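Local coordinates for polysaccharide deacetylase-like protein (Bacillus anthracis, PDB 4V33), which is a putative zinc-binding polysaccharide deacetylase, probably one of two needed for osmotic stability and cell shape in Bacillus anthracis, at residues K220-D223 and K227-A230. Residues are numbered along the deposited sequence; the frame is centred on the assembly and turned at random.
Sequences KLKD and KPVA. With EDO (1,2-ethanediol), chain G.
The flat carbonyl group of D223 takes a bond from above its plane: K227 NZ donates to D223 O over 2.9 Å, 40° out of the plane. A long, flexible lysine can make this link because the bend of its chain at chi2 (-57°) turns the far end toward the D223 carbonyl, just beyond the helix. P228 CD lies 3.6 Å from K222 CB, with P228 CG also close by; the two side chains cross at about a right angle. L184 and L218 also touch the proline, a compact, apolar residue suited to this buried place. K222 runs extended until chi4 (64°), where the bend brings NZ to 3.4 Å from K227 CD. The two ammonium groups, K222 NZ and K227 NZ, stand 4.1 Å apart, a repulsion probably eased by their acceptors, D223 O for K227 and, for K222, a water that passes the link on to P228 O. D223 itself suits the loop, its carboxylate binding F226 N, T225 and, by salt bridge, K178. Ethanediol, probably from the crystallisation liquor, bonds K227 N and O. This is the alpha-to-beta loop joining helix 211-221 to strand 230-234, consistent with the distorted (beta/alpha) barrel of NodB-type, family 4 carbohydrate esterases.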
loop_
_atom_site.group_PDB
_atom_site.type_symbol
_atom_site.label_atom_id
_atom_site.label_comp_id
_atom_site.label_asym_id
_atom_site.label_seq_id
_atom_site.Cartn_x
_atom_site.Cartn_y
_atom_site.Cartn_z
ATOM N N LYS A 220 19.229 6.838 -7.642
ATOM C CA LYS A 220 19.384 7.585 -8.883
ATOM C C LYS A 220 18.067 8.232 -9.308
ATOM O O LYS A 220 18.034 9.410 -9.666
ATOM C CB LYS A 220 19.903 6.672 -9.993
ATOM C CG LYS A 220 19.996 7.350 -11.352
ATOM C CD LYS A 220 20.402 6.368 -12.437
ATOM C CE LYS A 220 20.353 7.031 -13.814
ATOM N NZ LYS A 220 20.700 6.077 -14.901
ATOM N N LEU A 221 16.987 7.457 -9.264
ATOM C CA LEU A 221 15.693 7.936 -9.745
ATOM C C LEU A 221 15.052 8.937 -8.792
ATOM O O LEU A 221 14.224 9.756 -9.197
ATOM C CB LEU A 221 14.746 6.759 -10.003
ATOM C CG LEU A 221 15.165 5.852 -11.166
ATOM C CD1 LEU A 221 14.214 4.672 -11.315
ATOM C CD2 LEU A 221 15.245 6.646 -12.459
ATOM N N LYS A 222 15.436 8.857 -7.522
ATOM C CA LYS A 222 14.928 9.772 -6.512
ATOM C C LYS A 222 15.271 11.213 -6.867
ATOM O O LYS A 222 16.410 11.520 -7.223
ATOM C CB LYS A 222 15.496 9.410 -5.136
ATOM C CG LYS A 222 15.054 10.339 -4.007
ATOM C CD LYS A 222 15.517 9.788 -2.662
ATOM C CE LYS A 222 15.215 10.750 -1.522
ATOM N NZ LYS A 222 13.754 10.947 -1.328
ATOM N N ASP A 223 14.273 12.088 -6.787
ATOM C CA ASP A 223 14.484 13.521 -7.001
ATOM C C ASP A 223 13.413 14.339 -6.280
ATOM O O ASP A 223 12.729 13.816 -5.400
ATOM C CB ASP A 223 14.566 13.868 -8.496
ATOM C CG ASP A 223 13.277 13.578 -9.259
ATOM O OD1 ASP A 223 12.192 13.470 -8.647
ATOM O OD2 ASP A 223 13.352 13.481 -10.500
ATOM N N LYS A 227 9.814 10.095 -4.762
ATOM C CA LYS A 227 10.346 9.680 -3.463
ATOM C C LYS A 227 10.171 8.177 -3.297
ATOM O O LYS A 227 9.205 7.715 -2.688
ATOM C CB LYS A 227 9.630 10.410 -2.325
ATOM C CG LYS A 227 9.624 11.919 -2.458
ATOM C CD LYS A 227 11.029 12.481 -2.559
ATOM C CE LYS A 227 11.004 14.006 -2.497
ATOM N NZ LYS A 227 12.360 14.597 -2.669
ATOM N N PRO A 228 11.102 7.395 -3.856
ATOM C CA PRO A 228 10.898 5.949 -3.834
ATOM C C PRO A 228 11.178 5.338 -2.474
ATOM O O PRO A 228 12.060 5.795 -1.741
ATOM C CB PRO A 228 11.926 5.439 -4.846
ATOM C CG PRO A 228 13.040 6.462 -4.761
ATOM C CD PRO A 228 12.343 7.781 -4.553
ATOM N N VAL A 229 10.393 4.316 -2.148
ATOM C CA VAL A 229 10.656 3.460 -0.996
ATOM C C VAL A 229 10.404 2.016 -1.406
ATOM O O VAL A 229 9.764 1.753 -2.426
ATOM C CB VAL A 229 9.775 3.814 0.223
ATOM C CG1 VAL A 229 10.137 5.192 0.769
ATOM C CG2 VAL A 229 8.302 3.734 -0.140
ATOM N N ALA A 230 10.916 1.072 -0.619
ATOM C CA ALA A 230 10.718 -0.338 -0.909
ATOM C C ALA A 230 10.904 -1.166 0.347
ATOM O O ALA A 230 11.486 -0.695 1.325
ATOM C CB ALA A 230 11.707 -0.812 -1.995
HETATM C C1 EDO G . 6.239 9.315 -5.848
HETATM O O1 EDO G . 6.977 10.091 -4.901
HETATM C C2 EDO G . 6.728 7.867 -5.825
HETATM O O2 EDO G . 6.564 7.318 -4.522
HETATM O O HOH W 1 12.630 8.326 -0.839
#